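2-nitropropane dioxygenase (Streptomyces ansochromogenes, PDB 3BW2) is an FMN-dependent nitroalkane oxidase that probably uses molecular oxygen to denitrify alkyl nitronates such as propionate 3-nitronate. Local coordinates at residues P17-S23 and F39-Y44; P251-L256 and M317-A321. All coordinates share one frame; numbering follows the deposited sequence.

Contact 1. Residues P17-S23 and F39-Y44; sequences PMAGGVS and FLAAGY. With FMN (flavin mononucleotide), chain B.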
loop_
_atom_site.group_PDB
_atom_site.type_symbol
_atom_site.label_atom_id
_atom_site.label_comp_id
_atom_site.label_asym_id
_atom_site.label_seq_id
_atom_site.Cartn_x
_atom_site.Cartn_y
_atom_site.Cartn_z
ATOM N N PRO A 17 -11.827 -6.961 -14.785
ATOM C CA PRO A 17 -13.174 -6.687 -15.282
ATOM C C PRO A 17 -13.502 -5.302 -14.732
ATOM O O PRO A 17 -13.202 -5.015 -13.573
ATOM C CB PRO A 17 -14.015 -7.773 -14.617
ATOM C CG PRO A 17 -13.283 -8.000 -13.310
ATOM C CD PRO A 17 -11.843 -8.033 -13.774
ATOM N N MET A 18 -14.085 -4.442 -15.555
ATOM C CA MET A 18 -14.430 -3.100 -15.109
ATOM C C MET A 18 -15.841 -2.766 -15.565
ATOM O O MET A 18 -16.104 -2.627 -16.756
ATOM C CB MET A 18 -13.410 -2.093 -15.653
ATOM C CG MET A 18 -11.997 -2.360 -15.135
ATOM S SD MET A 18 -10.732 -1.179 -15.671
ATOM C CE MET A 18 -10.165 -1.967 -17.207
ATOM N N ALA A 19 -16.749 -2.656 -14.601
ATOM C CA ALA A 19 -18.149 -2.369 -14.888
ATOM C C ALA A 19 -18.350 -0.931 -15.326
ATOM O O ALA A 19 -17.394 -0.163 -15.431
ATOM C CB ALA A 19 -19.003 -2.665 -13.660
ATOM N N GLY A 20 -19.601 -0.572 -15.591
ATOM C CA GLY A 20 -19.896 0.784 -16.014
ATOM C C GLY A 20 -19.582 1.037 -17.475
ATOM O O GLY A 20 -19.364 2.179 -17.878
ATOM N N GLY A 21 -19.540 -0.031 -18.266
ATOM C CA GLY A 21 -19.272 0.109 -19.686
ATOM C C GLY A 21 -17.811 0.263 -20.062
ATOM O O GLY A 21 -17.495 0.623 -21.194
ATOM N N VAL A 22 -16.912 -0.007 -19.125
ATOM C CA VAL A 22 -15.490 0.118 -19.408
ATOM C C VAL A 22 -14.935 -1.082 -20.175
ATOM O O VAL A 22 -14.413 -0.936 -21.282
ATOM C CB VAL A 22 -14.683 0.308 -18.105
ATOM C CG1 VAL A 22 -13.186 0.255 -18.395
ATOM C CG2 VAL A 22 -15.052 1.644 -17.467
ATOM N N SER A 23 -15.053 -2.271 -19.594
ATOM C CA SER A 23 -14.529 -3.467 -20.244
ATOM C C SER A 23 -15.506 -4.144 -21.202
ATOM O O SER A 23 -16.085 -5.186 -20.895
ATOM C CB SER A 23 -14.035 -4.465 -19.188
ATOM O OG SER A 23 -14.987 -4.639 -18.165
ATOM N N PHE A 39 -11.354 -9.792 -19.797
ATOM C CA PHE A 39 -12.463 -9.972 -18.868
ATOM C C PHE A 39 -13.683 -9.129 -19.209
ATOM O O PHE A 39 -13.564 -7.989 -19.670
ATOM C CB PHE A 39 -12.030 -9.602 -17.446
ATOM C CG PHE A 39 -11.969 -10.766 -16.502
ATOM C CD1 PHE A 39 -10.758 -11.380 -16.213
ATOM C CD2 PHE A 39 -13.123 -11.246 -15.897
ATOM C CE1 PHE A 39 -10.694 -12.458 -15.331
ATOM C CE2 PHE A 39 -13.070 -12.323 -15.014
ATOM C CZ PHE A 39 -11.851 -12.928 -14.733
ATOM N N LEU A 40 -14.857 -9.701 -18.967
ATOM C CA LEU A 40 -16.115 -8.999 -19.171
ATOM C C LEU A 40 -16.632 -8.718 -17.764
ATOM O O LEU A 40 -16.372 -9.491 -16.836
ATOM C CB LEU A 40 -17.127 -9.875 -19.920
ATOM C CG LEU A 40 -16.908 -10.129 -21.411
ATOM C CD1 LEU A 40 -17.996 -11.069 -21.928
ATOM C CD2 LEU A 40 -16.942 -8.806 -22.168
ATOM N N ALA A 41 -17.350 -7.616 -17.603
ATOM C CA ALA A 41 -17.898 -7.250 -16.305
ATOM C C ALA A 41 -19.409 -7.414 -16.348
ATOM O O ALA A 41 -20.076 -6.756 -17.138
ATOM C CB ALA A 41 -17.540 -5.803 -15.976
ATOM N N ALA A 42 -19.948 -8.290 -15.504
ATOM C CA ALA A 42 -21.394 -8.500 -15.473
ATOM C C ALA A 42 -22.043 -7.608 -14.410
ATOM O O ALA A 42 -23.270 -7.549 -14.288
ATOM C CB ALA A 42 -21.703 -9.977 -15.201
ATOM N N GLY A 43 -21.206 -6.912 -13.643
ATOM C CA GLY A 43 -21.704 -6.032 -12.602
ATOM C C GLY A 43 -22.649 -4.963 -13.123
ATOM O O GLY A 43 -22.337 -4.253 -14.077
ATOM N N TYR A 44 -23.811 -4.867 -12.486
ATOM C CA TYR A 44 -24.850 -3.902 -12.837
ATOM C C TYR A 44 -25.607 -4.195 -14.135
ATOM O O TYR A 44 -26.510 -3.443 -14.498
ATOM C CB TYR A 44 -24.268 -2.480 -12.876
ATOM C CG TYR A 44 -23.546 -2.097 -11.597
ATOM C CD1 TYR A 44 -24.152 -2.280 -10.352
ATOM C CD2 TYR A 44 -22.256 -1.577 -11.629
ATOM C CE1 TYR A 44 -23.490 -1.959 -9.173
ATOM C CE2 TYR A 44 -21.577 -1.248 -10.448
ATOM C CZ TYR A 44 -22.202 -1.444 -9.226
ATOM O OH TYR A 44 -21.544 -1.132 -8.053
HETATM N N1 FMN B . -13.324 -5.497 -10.020
HETATM C C2 FMN B . -14.358 -6.442 -10.129
HETATM O O2 FMN B . -14.225 -7.560 -9.637
HETATM N N3 FMN B . -15.532 -6.132 -10.796
HETATM C C4 FMN B . -15.751 -4.900 -11.391
HETATM O O4 FMN B . -16.820 -4.671 -11.985
HETATM C C4A FMN B . -14.712 -3.933 -11.306
HETATM N N5 FMN B . -14.853 -2.682 -11.903
HETATM C C5A FMN B . -13.833 -1.728 -11.859
HETATM C C6 FMN B . -14.016 -0.477 -12.504
HETATM C C7 FMN B . -13.002 0.543 -12.502
HETATM C C7M FMN B . -12.980 1.391 -13.796
HETATM C C8 FMN B . -11.774 0.186 -11.832
HETATM C C8M FMN B . -10.408 0.725 -12.258
HETATM C C9 FMN B . -11.583 -1.060 -11.155
HETATM C C9A FMN B . -12.615 -2.029 -11.171
HETATM N N10 FMN B . -12.467 -3.291 -10.536
HETATM C C10 FMN B . -13.499 -4.252 -10.608
HETATM C "C1'" FMN B . -11.262 -3.576 -9.636
HETATM C "C2'" FMN B . -10.250 -4.409 -10.463
HETATM O "O2'" FMN B . -10.639 -5.774 -10.416
HETATM C "C3'" FMN B . -8.794 -4.337 -9.887
HETATM O "O3'" FMN B . -8.874 -4.792 -8.536
HETATM C "C4'" FMN B . -8.175 -2.930 -9.891
HETATM O "O4'" FMN B . -8.415 -2.353 -11.175
HETATM C "C5'" FMN B . -6.643 -2.999 -9.619
HETATM O "O5'" FMN B . -6.027 -1.681 -9.622
HETATM P P FMN B . -5.432 -0.864 -10.908
HETATM O O1P FMN B . -5.039 -2.186 -11.475
HETATM O O2P FMN B . -4.659 -0.167 -9.803
HETATM O O3P FMN B . -6.872 -0.437 -11.126
HETATM O O HOH W 1 -18.088 -6.099 -19.849
#
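The pyrrolidine ring of Pro17 overlaps the phenyl ring of Phe39: CD of Pro17 stands over one face, 4.2 Å from the ring centroid and 26° off its normal, the geometry of a CH-pi contact. The two side chains run side by side, and Pro17 CB also meets Phe39 CD2 at 3.8 Å. Two residues along the strand, the methyl of Ala41 presses on the backbone of the other segment, with CB 3.5 Å from Ala19 N. That same N-H is spent on the cofactor. Ala19 N donates to FMN N5 (3.3 Å, N-H...N angle 152°), while a weak, more bent branch goes to O4. These contacts sit in a TIM barrel of the nitronate monooxygenase family, where residues 17-23 form the loop after strand 13-15 and residues 39-44 the end of strand 38-41 with the turn beyond it. Pro17 and Met18 line the flavin together: CG of Pro17 packs on FMN C2, whereas CB and CG of Met18 lie against C5A and C6. The methionine chain is extended at chi2 (SD anti to CA, -178°), which carries SD along the flavin to both dimethylbenzene methyls, C7M and C8M. The loop folds back on itself through Met18 O, which accepts from both the backbone N and OG of Ser23; the hydroxyl, 2.7 Å from Met18 O, comes from above the carbonyl plane. A water accepts from Ala41 N. Farther out, Ala19 CB approaches Tyr44 CD2 at 4.0 Å, and the phenol of Tyr44 hydrogen-bonds to Tyr294 OH.

Contact 2. Residues P251-L256 and M317-A321; sequences PHKRAL and MALWA. With FMN (flavin mononucleotide), chain B.
His252 NE2 donates to the backbone O of Trp320 across 2.9 Å, with an N-H...O angle of 159°, and so ties helix 250-255 to the loop that brings Trp320 to the flavin in this TIM-barrel enzyme. The acceptor lies in the imidazole plane, whereas the donor is tilted 22° from the carbonyl plane. One face of the same ring receives Leu319 CA, 4.0 Å from the centroid of the His252 ring, a CH-pi contact. With CG anti to the backbone N (chi1 -170°), the imidazole extends from the helix to the loop, and the Leu319 side chain runs antiparallel alongside it. CD2 of Leu319 consequently lies near His252 CG, while its other branch, CD1, reaches Ala255 CB. Replacing His252 with an alanine would probably deprive the Trp320 carbonyl of this donor and open a gap over Leu319 CA, letting the loop beside the flavin shift.

Apolar pairs flank the bond. Pro251 CB rests near Met317 SD at 4.1 Å, and at the C-terminal end of residues 251-256 Leu256 CD2 meets the methyl of Ala321 at 3.7 Å. Residues 317-321 are shaped by consecutive inverse gamma turns centred on Ala318 and Leu319, each with a weak backbone bond. In the outer shell, strand 275-278 backs them: backbone hydrogen bonds pair Leu319 with Leu278 and Ala321 with Arg276; Asn280 ND2 additionally holds Met317 O. Beyond, the Trp320 indole makes an edge-to-face pair with His179, and Trp320 CB touches C7 of FMN at 3.6 Å.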
loop_
_atom_site.group_PDB
_atom_site.type_symbol
_atom_site.label_atom_id
_atom_site.label_comp_id
_atom_site.label_asym_id
_atom_site.label_seq_id
_atom_site.Cartn_x
_atom_site.Cartn_y
_atom_site.Cartn_z
ATOM N N PRO A 251 -13.871 11.991 -20.420
ATOM C CA PRO A 251 -13.447 12.795 -19.267
ATOM C C PRO A 251 -12.759 11.933 -18.205
ATOM O O PRO A 251 -11.923 12.418 -17.433
ATOM C CB PRO A 251 -14.761 13.396 -18.759
ATOM C CG PRO A 251 -15.598 13.477 -19.999
ATOM C CD PRO A 251 -15.311 12.162 -20.676
ATOM N N HIS A 252 -13.122 10.653 -18.173
ATOM C CA HIS A 252 -12.543 9.722 -17.214
ATOM C C HIS A 252 -11.131 9.346 -17.666
ATOM O O HIS A 252 -10.192 9.348 -16.870
ATOM C CB HIS A 252 -13.438 8.479 -17.096
ATOM C CG HIS A 252 -13.063 7.564 -15.972
ATOM N ND1 HIS A 252 -13.910 6.582 -15.501
ATOM C CD2 HIS A 252 -11.928 7.464 -15.238
ATOM C CE1 HIS A 252 -13.311 5.916 -14.529
ATOM N NE2 HIS A 252 -12.108 6.430 -14.351
ATOM N N LYS A 253 -10.975 9.028 -18.946
ATOM C CA LYS A 253 -9.660 8.687 -19.473
ATOM C C LYS A 253 -8.733 9.900 -19.359
ATOM O O LYS A 253 -7.559 9.768 -19.019
ATOM C CB LYS A 253 -9.755 8.261 -20.941
ATOM C CG LYS A 253 -10.486 6.950 -21.189
ATOM C CD LYS A 253 -10.459 6.595 -22.672
ATOM C CE LYS A 253 -11.008 5.193 -22.915
ATOM N NZ LYS A 253 -10.982 4.833 -24.360
ATOM N N ARG A 254 -9.269 11.084 -19.635
ATOM C CA ARG A 254 -8.476 12.310 -19.577
ATOM C C ARG A 254 -8.004 12.652 -18.166
ATOM O O ARG A 254 -6.886 13.126 -17.974
ATOM C CB ARG A 254 -9.280 13.484 -20.156
ATOM C CG ARG A 254 -9.483 13.408 -21.674
ATOM C CD ARG A 254 -10.002 14.720 -22.265
ATOM N NE ARG A 254 -11.419 14.954 -21.992
ATOM C CZ ARG A 254 -12.417 14.408 -22.685
ATOM N NH1 ARG A 254 -12.161 13.591 -23.697
ATOM N NH2 ARG A 254 -13.672 14.684 -22.368
ATOM N N ALA A 255 -8.856 12.394 -17.183
ATOM C CA ALA A 255 -8.541 12.695 -15.792
ATOM C C ALA A 255 -7.331 11.940 -15.243
ATOM O O ALA A 255 -6.577 12.480 -14.434
ATOM C CB ALA A 255 -9.771 12.422 -14.914
ATOM N N LEU A 256 -7.145 10.703 -15.689
ATOM C CA LEU A 256 -6.040 9.861 -15.223
ATOM C C LEU A 256 -4.674 10.538 -15.226
ATOM O O LEU A 256 -3.887 10.355 -14.301
ATOM C CB LEU A 256 -5.955 8.581 -16.061
ATOM C CG LEU A 256 -7.174 7.651 -16.090
ATOM C CD1 LEU A 256 -6.833 6.418 -16.919
ATOM C CD2 LEU A 256 -7.569 7.240 -14.677
ATOM N N MET A 317 -18.278 12.803 -11.557
ATOM C CA MET A 317 -18.195 11.403 -11.945
ATOM C C MET A 317 -17.382 10.561 -10.970
ATOM O O MET A 317 -16.553 11.084 -10.218
ATOM C CB MET A 317 -17.574 11.294 -13.338
ATOM C CG MET A 317 -18.407 11.920 -14.443
ATOM S SD MET A 317 -17.503 11.993 -15.991
ATOM C CE MET A 317 -17.296 10.260 -16.334
ATOM N N ALA A 318 -17.632 9.253 -10.992
ATOM C CA ALA A 318 -16.897 8.313 -10.151
ATOM C C ALA A 318 -15.650 7.931 -10.945
ATOM O O ALA A 318 -15.646 6.951 -11.684
ATOM C CB ALA A 318 -17.749 7.074 -9.867
ATOM N N LEU A 319 -14.593 8.719 -10.783
ATOM C CA LEU A 319 -13.338 8.505 -11.498
ATOM C C LEU A 319 -12.466 7.373 -10.930
ATOM O O LEU A 319 -11.343 7.607 -10.480
ATOM C CB LEU A 319 -12.554 9.822 -11.512
ATOM C CG LEU A 319 -13.323 11.030 -12.075
ATOM C CD1 LEU A 319 -12.469 12.289 -11.983
ATOM C CD2 LEU A 319 -13.715 10.755 -13.529
ATOM N N TRP A 320 -12.981 6.149 -10.960
ATOM C CA TRP A 320 -12.244 4.995 -10.444
ATOM C C TRP A 320 -10.827 4.954 -11.027
ATOM O O TRP A 320 -10.642 5.046 -12.243
ATOM C CB TRP A 320 -12.959 3.693 -10.815
ATOM C CG TRP A 320 -14.403 3.597 -10.413
ATOM C CD1 TRP A 320 -15.409 3.020 -11.139
ATOM C CD2 TRP A 320 -15.002 4.038 -9.184
ATOM N NE1 TRP A 320 -16.590 3.071 -10.444
ATOM C CE2 TRP A 320 -16.371 3.691 -9.240
ATOM C CE3 TRP A 320 -14.518 4.693 -8.044
ATOM C CZ2 TRP A 320 -17.262 3.976 -8.199
ATOM C CZ3 TRP A 320 -15.405 4.979 -7.008
ATOM C CH2 TRP A 320 -16.761 4.620 -7.095
ATOM N N ALA A 321 -9.828 4.808 -10.162
ATOM C CA ALA A 321 -8.442 4.760 -10.617
ATOM C C ALA A 321 -7.522 4.299 -9.492
ATOM O O ALA A 321 -7.716 4.670 -8.335
ATOM C CB ALA A 321 -8.006 6.144 -11.119
HETATM N N1 FMN B . -13.324 -5.497 -10.020
HETATM C C2 FMN B . -14.358 -6.442 -10.129
HETATM O O2 FMN B . -14.225 -7.560 -9.637
HETATM N N3 FMN B . -15.532 -6.132 -10.796
HETATM C C4 FMN B . -15.751 -4.900 -11.391
HETATM O O4 FMN B . -16.820 -4.671 -11.985
HETATM C C4A FMN B . -14.712 -3.933 -11.306
HETATM N N5 FMN B . -14.853 -2.682 -11.903
HETATM C C5A FMN B . -13.833 -1.728 -11.859
HETATM C C6 FMN B . -14.016 -0.477 -12.504
HETATM C C7 FMN B . -13.002 0.543 -12.502
HETATM C C7M FMN B . -12.980 1.391 -13.796
HETATM C C8 FMN B . -11.774 0.186 -11.832
HETATM C C8M FMN B . -10.408 0.725 -12.258
HETATM C C9 FMN B . -11.583 -1.060 -11.155
HETATM C C9A FMN B . -12.615 -2.029 -11.171
HETATM N N10 FMN B . -12.467 -3.291 -10.536
HETATM C C10 FMN B . -13.499 -4.252 -10.608
HETATM C "C1'" FMN B . -11.262 -3.576 -9.636
HETATM C "C2'" FMN B . -10.250 -4.409 -10.463
HETATM O "O2'" FMN B . -10.639 -5.774 -10.416
HETATM C "C3'" FMN B . -8.794 -4.337 -9.887
HETATM O "O3'" FMN B . -8.874 -4.792 -8.536
HETATM C "C4'" FMN B . -8.175 -2.930 -9.891
HETATM O "O4'" FMN B . -8.415 -2.353 -11.175
HETATM C "C5'" FMN B . -6.643 -2.999 -9.619
HETATM O "O5'" FMN B . -6.027 -1.681 -9.622
HETATM P P FMN B . -5.432 -0.864 -10.908
HETATM O O1P FMN B . -5.039 -2.186 -11.475
HETATM O O2P FMN B . -4.659 -0.167 -9.803
HETATM O O3P FMN B . -6.872 -0.437 -11.126
#

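In the fold
From the N terminus, strand 13-15 leads into the loop 17-23; the chain then runs through helix 25-33 and returns along strand 38-41, where contact 1 closes a short loop with only 15 residues between its segments. The remaining barrel strands follow before helix 250-255 opens contact 2, which closes 60 residues later, after strands 264-267 and 275-278 and helix 296-311. The two loops are therefore in series, neither enclosing nor crossing the other. Contact 1 joins the loop after the first barrel strand to the end of the second; contact 2 joins a helix after the last barrel strand to the loop preceding helix 333-350. Their centres are 15 Å apart without direct touch, yet both reach FMN.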